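Local atomic coordinates of haloacid dehalogenase-like hydrolase (PDB entry 3PGV), a protein that probably acts as a magnesium-dependent phosphatase of the Cof family of haloacid dehalogenase-like hydrolases, here with a calcium ion in its metal site. Residues V24-P35 and N270-L279; F57-V68 and L75-N85. One frame throughout, in Å; residues are numbered along the deposited sequence.

Contact 1. Residues V24-P35 and N270-L279; sequences VASDLDGTLLSP and NADDAVPRYL. With CA (calcium ion), chain E.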
# COMPACT_ATOMS: atom_id res chain seq x y z
N VAL A 24 15.21 2.30 4.55
CA VAL A 24 14.33 1.29 5.11
C VAL A 24 12.91 1.56 4.61
O VAL A 24 12.38 2.66 4.83
CB VAL A 24 14.38 1.25 6.67
CG1 VAL A 24 13.31 0.33 7.24
CG2 VAL A 24 15.76 0.83 7.16
N ALA A 25 12.32 0.59 3.89
CA ALA A 25 10.95 0.72 3.39
C ALA A 25 10.04 -0.22 4.14
O ALA A 25 10.40 -1.39 4.35
CB ALA A 25 10.89 0.42 1.91
N SER A 26 8.90 0.26 4.61
CA SER A 26 8.02 -0.60 5.34
C SER A 26 6.58 -0.35 5.03
O SER A 26 6.12 0.80 5.05
CB SER A 26 8.26 -0.49 6.84
OG SER A 26 7.52 -1.46 7.57
N ASP A 27 5.82 -1.43 4.82
CA ASP A 27 4.37 -1.39 4.78
C ASP A 27 3.89 -1.01 6.21
O ASP A 27 4.67 -1.10 7.17
CB ASP A 27 3.82 -2.77 4.36
CG ASP A 27 2.31 -2.92 4.48
OD1 ASP A 27 1.59 -1.94 4.18
OD2 ASP A 27 1.85 -4.03 4.84
N LEU A 28 2.64 -0.54 6.35
CA LEU A 28 2.15 -0.12 7.65
C LEU A 28 1.26 -1.16 8.31
O LEU A 28 1.69 -1.83 9.26
CB LEU A 28 1.47 1.25 7.57
CG LEU A 28 2.42 2.42 7.21
CD1 LEU A 28 1.65 3.65 6.78
CD2 LEU A 28 3.37 2.73 8.37
N ASP A 29 0.03 -1.35 7.79
CA ASP A 29 -0.91 -2.31 8.35
C ASP A 29 -0.40 -3.73 8.22
O ASP A 29 -0.05 -4.16 7.13
CB ASP A 29 -2.29 -2.18 7.69
CG ASP A 29 -2.87 -0.79 7.83
OD1 ASP A 29 -3.32 -0.46 8.94
OD2 ASP A 29 -2.81 -0.02 6.85
N GLY A 30 -0.33 -4.44 9.36
CA GLY A 30 0.13 -5.82 9.41
C GLY A 30 1.64 -5.97 9.35
O GLY A 30 2.15 -7.08 9.40
N THR A 31 2.37 -4.83 9.25
CA THR A 31 3.83 -4.84 9.14
C THR A 31 4.48 -4.02 10.28
O THR A 31 4.85 -4.59 11.30
CB THR A 31 4.24 -4.39 7.73
OG1 THR A 31 3.59 -5.21 6.76
CG2 THR A 31 5.73 -4.43 7.53
N LEU A 32 4.60 -2.70 10.10
CA LEU A 32 5.17 -1.83 11.14
C LEU A 32 4.13 -1.57 12.26
O LEU A 32 4.50 -1.50 13.44
CB LEU A 32 5.65 -0.49 10.53
CG LEU A 32 6.31 0.51 11.51
CD1 LEU A 32 7.58 -0.08 12.14
CD2 LEU A 32 6.62 1.80 10.82
N LEU A 33 2.84 -1.44 11.88
CA LEU A 33 1.79 -1.19 12.86
C LEU A 33 1.47 -2.46 13.65
O LEU A 33 1.54 -3.59 13.11
CB LEU A 33 0.50 -0.65 12.19
CG LEU A 33 0.63 0.69 11.45
CD1 LEU A 33 -0.70 1.07 10.84
CD2 LEU A 33 1.12 1.80 12.37
N SER A 34 1.09 -2.29 14.93
CA SER A 34 0.72 -3.42 15.79
C SER A 34 -0.58 -4.06 15.29
O SER A 34 -1.29 -3.44 14.48
CB SER A 34 0.53 -2.93 17.22
OG SER A 34 -0.63 -2.12 17.33
N PRO A 35 -0.96 -5.27 15.79
CA PRO A 35 -2.25 -5.86 15.38
C PRO A 35 -3.44 -4.94 15.70
O PRO A 35 -4.50 -5.09 15.09
CB PRO A 35 -2.32 -7.16 16.18
CG PRO A 35 -0.90 -7.48 16.47
CD PRO A 35 -0.23 -6.18 16.70
N ASN A 270 3.96 -8.95 13.50
CA ASN A 270 3.85 -7.56 13.95
C ASN A 270 3.36 -7.51 15.43
O ASN A 270 3.58 -6.52 16.13
CB ASN A 270 2.93 -6.73 13.03
CG ASN A 270 1.49 -7.19 13.03
OD1 ASN A 270 1.19 -8.38 13.12
ND2 ASN A 270 0.57 -6.24 12.88
N ALA A 271 2.78 -8.65 15.92
CA ALA A 271 2.37 -8.80 17.32
C ALA A 271 3.57 -8.74 18.26
O ALA A 271 3.43 -8.37 19.45
CB ALA A 271 1.62 -10.12 17.50
N ASP A 272 4.77 -9.10 17.74
CA ASP A 272 6.01 -9.06 18.52
C ASP A 272 6.77 -7.75 18.30
O ASP A 272 7.86 -7.58 18.85
CB ASP A 272 6.93 -10.25 18.14
CG ASP A 272 6.54 -11.57 18.76
OD1 ASP A 272 6.01 -11.56 19.90
OD2 ASP A 272 6.86 -12.62 18.17
N ASP A 273 6.22 -6.84 17.42
CA ASP A 273 6.95 -5.63 16.99
C ASP A 273 8.21 -6.10 16.26
O ASP A 273 9.31 -5.60 16.52
CB ASP A 273 7.32 -4.73 18.21
CG ASP A 273 6.65 -3.37 18.24
OD1 ASP A 273 5.96 -3.02 17.25
OD2 ASP A 273 6.87 -2.62 19.21
N ALA A 274 8.06 -7.13 15.40
CA ALA A 274 9.17 -7.79 14.71
C ALA A 274 10.00 -6.87 13.84
O ALA A 274 11.22 -7.03 13.77
CB ALA A 274 8.66 -8.96 13.90
N VAL A 275 9.36 -5.91 13.14
CA VAL A 275 10.10 -4.99 12.25
C VAL A 275 11.12 -4.12 13.03
O VAL A 275 12.32 -4.24 12.77
CB VAL A 275 9.17 -4.14 11.33
CG1 VAL A 275 9.98 -3.14 10.49
CG2 VAL A 275 8.33 -5.05 10.42
N PRO A 276 10.68 -3.30 14.05
CA PRO A 276 11.66 -2.46 14.76
C PRO A 276 12.73 -3.28 15.51
O PRO A 276 13.88 -2.83 15.61
CB PRO A 276 10.80 -1.63 15.71
CG PRO A 276 9.51 -2.34 15.80
CD PRO A 276 9.31 -3.02 14.50
N ARG A 277 12.36 -4.48 16.01
CA ARG A 277 13.32 -5.37 16.70
C ARG A 277 14.36 -5.89 15.73
O ARG A 277 15.54 -5.95 16.07
CB ARG A 277 12.59 -6.53 17.40
CG ARG A 277 11.74 -6.06 18.56
CD ARG A 277 11.04 -7.19 19.30
NE ARG A 277 10.04 -6.65 20.23
CZ ARG A 277 10.32 -6.21 21.45
NH1 ARG A 277 11.56 -6.28 21.92
NH2 ARG A 277 9.37 -5.68 22.21
N TYR A 278 13.93 -6.22 14.50
CA TYR A 278 14.82 -6.69 13.44
C TYR A 278 15.79 -5.57 13.07
O TYR A 278 16.98 -5.81 12.90
CB TYR A 278 14.00 -7.11 12.20
CG TYR A 278 14.82 -7.76 11.11
CD1 TYR A 278 15.47 -6.99 10.15
CD2 TYR A 278 14.87 -9.15 10.98
CE1 TYR A 278 16.20 -7.59 9.12
CE2 TYR A 278 15.59 -9.75 9.95
CZ TYR A 278 16.24 -8.97 9.01
OH TYR A 278 16.93 -9.56 7.98
N LEU A 279 15.27 -4.33 12.95
CA LEU A 279 16.05 -3.15 12.61
C LEU A 279 17.10 -2.82 13.67
O LEU A 279 18.25 -2.54 13.33
CB LEU A 279 15.13 -1.94 12.36
CG LEU A 279 14.25 -2.01 11.09
CD1 LEU A 279 13.25 -0.88 11.05
CD2 LEU A 279 15.10 -2.00 9.82
CA CA E . -0.19 -4.84 4.84
O HOH W 1 6.56 -5.43 13.28
O HOH W 2 6.09 -3.13 14.72
O HOH W 3 0.18 -4.70 2.26

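Contact 2. Residues F57-V68 and L75-N85; sequences FVFATGRHYIDV and LGIRSYMITSN. With EDO (1,2-ethanediol), chain K.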
# COMPACT_ATOMS: atom_id res chain seq x y z
N PHE A 57 13.79 6.62 5.90
CA PHE A 57 12.61 5.77 6.00
C PHE A 57 11.61 6.11 4.95
O PHE A 57 11.38 7.28 4.66
CB PHE A 57 11.98 5.85 7.39
CG PHE A 57 12.74 5.08 8.44
CD1 PHE A 57 13.77 5.67 9.16
CD2 PHE A 57 12.42 3.75 8.71
CE1 PHE A 57 14.48 4.95 10.12
CE2 PHE A 57 13.13 3.03 9.68
CZ PHE A 57 14.15 3.64 10.38
N VAL A 58 11.01 5.08 4.36
CA VAL A 58 9.96 5.23 3.36
C VAL A 58 8.80 4.33 3.76
O VAL A 58 8.99 3.14 3.95
CB VAL A 58 10.47 4.91 1.92
CG1 VAL A 58 9.36 5.09 0.90
CG2 VAL A 58 11.68 5.78 1.56
N PHE A 59 7.63 4.91 3.96
CA PHE A 59 6.46 4.14 4.36
C PHE A 59 5.50 3.96 3.19
O PHE A 59 5.27 4.91 2.44
CB PHE A 59 5.78 4.75 5.59
CG PHE A 59 6.74 4.88 6.76
CD1 PHE A 59 7.19 3.75 7.43
CD2 PHE A 59 7.28 6.11 7.10
CE1 PHE A 59 8.16 3.85 8.44
CE2 PHE A 59 8.23 6.22 8.13
CZ PHE A 59 8.65 5.10 8.79
N ALA A 60 5.10 2.70 2.93
CA ALA A 60 4.31 2.36 1.75
C ALA A 60 3.02 1.68 2.12
O ALA A 60 3.03 0.60 2.70
CB ALA A 60 5.12 1.48 0.82
N THR A 61 1.90 2.28 1.76
CA THR A 61 0.60 1.73 2.12
C THR A 61 -0.38 1.75 0.96
O THR A 61 -0.20 2.51 -0.00
CB THR A 61 0.05 2.48 3.35
OG1 THR A 61 -1.23 1.92 3.71
CG2 THR A 61 -0.07 3.99 3.12
N GLY A 62 -1.42 0.93 1.08
CA GLY A 62 -2.55 0.95 0.17
C GLY A 62 -3.54 2.03 0.55
O GLY A 62 -4.35 2.46 -0.28
N ARG A 63 -3.43 2.55 1.78
CA ARG A 63 -4.31 3.60 2.28
C ARG A 63 -4.21 4.87 1.45
O ARG A 63 -3.18 5.13 0.84
CB ARG A 63 -3.98 3.94 3.73
CG ARG A 63 -4.31 2.86 4.75
CD ARG A 63 -4.20 3.48 6.12
NE ARG A 63 -4.23 2.50 7.20
CZ ARG A 63 -4.31 2.83 8.49
NH1 ARG A 63 -4.40 4.11 8.84
NH2 ARG A 63 -4.32 1.89 9.42
N HIS A 64 -5.27 5.70 1.49
CA HIS A 64 -5.24 7.03 0.89
C HIS A 64 -4.39 7.92 1.81
O HIS A 64 -4.33 7.66 3.01
CB HIS A 64 -6.66 7.60 0.81
CG HIS A 64 -6.78 8.84 -0.02
ND1 HIS A 64 -6.37 10.07 0.47
CD2 HIS A 64 -7.36 9.03 -1.23
CE1 HIS A 64 -6.65 10.94 -0.48
NE2 HIS A 64 -7.26 10.36 -1.52
N TYR A 65 -3.75 8.95 1.25
CA TYR A 65 -2.91 9.86 2.03
C TYR A 65 -3.66 10.50 3.22
O TYR A 65 -3.12 10.55 4.32
CB TYR A 65 -2.28 10.93 1.13
CG TYR A 65 -1.23 11.76 1.82
CD1 TYR A 65 0.01 11.21 2.16
CD2 TYR A 65 -1.44 13.11 2.08
CE1 TYR A 65 0.97 11.97 2.84
CE2 TYR A 65 -0.48 13.88 2.74
CZ TYR A 65 0.73 13.30 3.11
OH TYR A 65 1.69 14.06 3.74
N ILE A 66 -4.93 10.88 3.02
CA ILE A 66 -5.75 11.46 4.09
C ILE A 66 -5.91 10.46 5.24
O ILE A 66 -5.92 10.86 6.41
CB ILE A 66 -7.12 11.94 3.53
CG1 ILE A 66 -6.92 13.08 2.50
CG2 ILE A 66 -8.07 12.39 4.68
CD1 ILE A 66 -8.18 13.40 1.67
N ASP A 67 -5.96 9.16 4.90
CA ASP A 67 -6.16 8.06 5.85
C ASP A 67 -4.86 7.67 6.63
O ASP A 67 -4.92 6.82 7.50
CB ASP A 67 -6.74 6.84 5.11
CG ASP A 67 -7.88 6.14 5.82
OD1 ASP A 67 -8.04 6.35 7.04
OD2 ASP A 67 -8.57 5.34 5.16
N VAL A 68 -3.72 8.30 6.32
CA VAL A 68 -2.47 8.04 7.06
C VAL A 68 -2.03 9.27 7.86
O VAL A 68 -0.92 9.30 8.38
CB VAL A 68 -1.31 7.49 6.17
CG1 VAL A 68 -1.66 6.13 5.62
CG2 VAL A 68 -0.95 8.45 5.05
N LEU A 75 4.83 9.52 13.60
CA LEU A 75 6.10 8.89 13.24
C LEU A 75 7.27 9.49 14.03
O LEU A 75 8.13 8.75 14.53
CB LEU A 75 6.37 9.01 11.74
CG LEU A 75 5.45 8.22 10.81
CD1 LEU A 75 5.66 8.62 9.38
CD2 LEU A 75 5.64 6.70 10.98
N GLY A 76 7.29 10.82 14.15
CA GLY A 76 8.34 11.54 14.86
C GLY A 76 9.54 11.85 14.00
O GLY A 76 10.49 12.50 14.46
N ILE A 77 9.51 11.39 12.73
CA ILE A 77 10.61 11.61 11.77
C ILE A 77 10.07 12.12 10.44
O ILE A 77 8.90 11.92 10.12
CB ILE A 77 11.46 10.32 11.57
CG1 ILE A 77 10.59 9.16 11.00
CG2 ILE A 77 12.17 9.91 12.90
CD1 ILE A 77 11.37 8.05 10.39
N ARG A 78 10.93 12.76 9.64
CA ARG A 78 10.56 13.24 8.31
C ARG A 78 10.81 12.09 7.34
O ARG A 78 11.90 11.51 7.34
CB ARG A 78 11.42 14.48 7.91
CG ARG A 78 11.58 15.56 9.01
CD ARG A 78 10.64 16.74 8.87
NE ARG A 78 10.84 17.45 7.62
CZ ARG A 78 10.04 18.40 7.18
NH1 ARG A 78 9.00 18.78 7.91
NH2 ARG A 78 10.25 18.97 6.00
N SER A 79 9.79 11.72 6.56
CA SER A 79 9.90 10.57 5.65
C SER A 79 9.03 10.74 4.42
O SER A 79 8.03 11.46 4.46
CB SER A 79 9.50 9.29 6.37
OG SER A 79 8.20 9.39 6.92
N TYR A 80 9.39 10.04 3.32
CA TYR A 80 8.56 10.00 2.12
C TYR A 80 7.40 9.04 2.37
O TYR A 80 7.57 8.01 3.05
CB TYR A 80 9.37 9.53 0.91
CG TYR A 80 10.14 10.64 0.22
CD1 TYR A 80 9.50 11.54 -0.63
CD2 TYR A 80 11.52 10.75 0.36
CE1 TYR A 80 10.20 12.55 -1.27
CE2 TYR A 80 12.24 11.74 -0.30
CZ TYR A 80 11.58 12.64 -1.12
OH TYR A 80 12.28 13.63 -1.77
N MSE A 81 6.21 9.39 1.88
CA MSE A 81 5.01 8.59 2.11
C MSE A 81 4.45 8.08 0.79
O MSE A 81 4.06 8.88 -0.07
CB MSE A 81 3.95 9.43 2.86
CG MSE A 81 2.73 8.64 3.29
SE MSE A 81 3.10 7.27 4.66
CE MSE A 81 4.03 8.38 5.97
N ILE A 82 4.46 6.74 0.59
CA ILE A 82 3.87 6.10 -0.58
C ILE A 82 2.45 5.68 -0.22
O ILE A 82 2.28 4.91 0.72
CB ILE A 82 4.71 4.87 -1.03
CG1 ILE A 82 6.11 5.29 -1.50
CG2 ILE A 82 3.98 4.04 -2.09
CD1 ILE A 82 7.06 4.11 -1.72
N THR A 83 1.44 6.23 -0.91
CA THR A 83 0.04 5.85 -0.65
C THR A 83 -0.64 5.30 -1.91
O THR A 83 -0.03 5.30 -2.98
CB THR A 83 -0.74 7.01 -0.02
OG1 THR A 83 -0.75 8.12 -0.93
CG2 THR A 83 -0.18 7.42 1.34
N SER A 84 -1.88 4.79 -1.77
CA SER A 84 -2.64 4.16 -2.88
C SER A 84 -1.77 3.16 -3.68
O SER A 84 -1.84 3.11 -4.91
CB SER A 84 -3.25 5.22 -3.80
OG SER A 84 -4.29 5.93 -3.15
N ASN A 85 -0.94 2.37 -2.94
CA ASN A 85 -0.08 1.32 -3.50
C ASN A 85 0.89 1.83 -4.54
O ASN A 85 1.16 1.15 -5.52
CB ASN A 85 -0.90 0.16 -4.04
CG ASN A 85 -1.67 -0.56 -2.99
OD1 ASN A 85 -1.12 -1.06 -2.01
ND2 ASN A 85 -2.96 -0.72 -3.21
C1 EDO K . 11.63 13.28 3.41
O1 EDO K . 11.03 13.95 2.29
C2 EDO K . 12.94 13.96 3.77
O2 EDO K . 13.40 13.48 5.05
O HOH W 4 13.40 9.33 7.14
O HOH W 5 -3.42 8.68 -1.83

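Contact 1. Residues V24-P35 and N270-L279
Val24 and Leu279 meet tip to tip at the apolar centre, where Leu279 CD2 lies 3.9 Å from Val24 CG1 and touches CG2 as well. With CG1 anti to the backbone N (chi1 172°), Val24 offers both methyls to the leucine end. One helical turn back, Val275 spans the end of the strand and the short helix: its CG1 approaches the hydroxyl of Ser26, while CG2 comes within 3.9 Å of Thr31 CG2 and also touches Thr31 O. Leu32 reaches over with CD1 to the CD of Pro276, 4.1 Å away, and Tyr42 and Thr46 of helix 41-51 pack against the same proline. Farther out, two waters bridge the segments. One donates to Thr31 O and accepts from Val275 N at 2.8 Å; the other donates to both Leu32 O and Asp273 OD1, while Asp273 OD2 takes a bond from Thr40. At the polar edge Asn270 turns its amide in toward the backbone between Gly30 and Pro35, and its ND2 grips Leu33 O at 2.8 Å in a nearly straight bond (166° at the hydrogen) that lies close to the amide plane. The ring of Pro35 covers Ala271, CG to CB 3.8 Å. Calcium is bound at the strand-to-helix junction by Asp27 OD2 at 2.2 Å, Asp29 O and Asp233; Thr31 OG1 donates to that same carboxylate oxygen of Asp27, on its anti side but 32° out of the carboxylate plane. The strand leading into Asp-Leu-Asp-Gly-Thr (Asp27 to Thr31) carries the DxDGT signature of the haloacid dehalogenase superfamily, here with the C-terminal helix packed beside it.

Contact 2. Residues F57-V68 and L75-N85
Phe59 and Ile82 join neighbouring parallel strands of a Rossmann-like sheet, the two strands of a beta-alpha-beta unit whose crossover is helix 69-75. Backbone bonds set the register: Phe59 N donates to Tyr80 O, Phe59 O accepts from Ile82 N at 2.7 Å, and Thr61 N returns to Ile82 O. Past the strand ends the pairing persists in the loops, as Asn85 N bonds Thr61 O and Ser84 N meets Arg63 O from above the carbonyl plane. Among the apolar contacts, Val58 CG1 and Ile82 CD1 touch at 3.6 Å on the face that also carries Ala60, covered by helix 210-220. On the other face the Phe59 ring takes Leu75 CD2 over one side in a CH-pi contact, 4.2 Å from the ring centroid. Selenomethionine Met81 bends at chi2 (67°) and chi3, which lays SE against Phe59 CB at 3.8 Å, while its CG meets the edge of the Tyr65 ring; Val68 CG2 passes alongside. Thr61 and Thr83 lie side by side, CG2 to CG2. Polar side chains work mainly at the loop end: Thr61 OG1 accepts from Arg63 N in an ST turn, and Arg63 itself goes on to a salt bridge with Asp29. Asn85 OD1, which bonds Asn236, rests 3.3 Å from Gly62 CA. A water joins Tyr65 N to the hydroxyls of Thr83 and Ser84, its oxygen 2.9 Å from Thr83 OG1.

Overall arrangement
Both contacts are largely buried and share one sheet, in which strands 23-27 and 56-60 are neighbours; Val24 O probably accepts a hydrogen bond from Val58 N. The centre of contact 2 lies about 8 Å from the centre of the chain, that of contact 1 about 14 Å. Contact 2 pairs strands through backbone bonds. Contact 1 instead packs a strand and short helix against the C-terminal helix, relying on side chains, waters and one hydrogen bond from a side-chain amide, with Pro35 and Ala271 exposed at its margin. The two meet where Leu32 CD2 packs on Phe59 CE1 (3.5 Å) and, beside the metal site, where Asp29 OD1 salt-bridges Arg63 NH2.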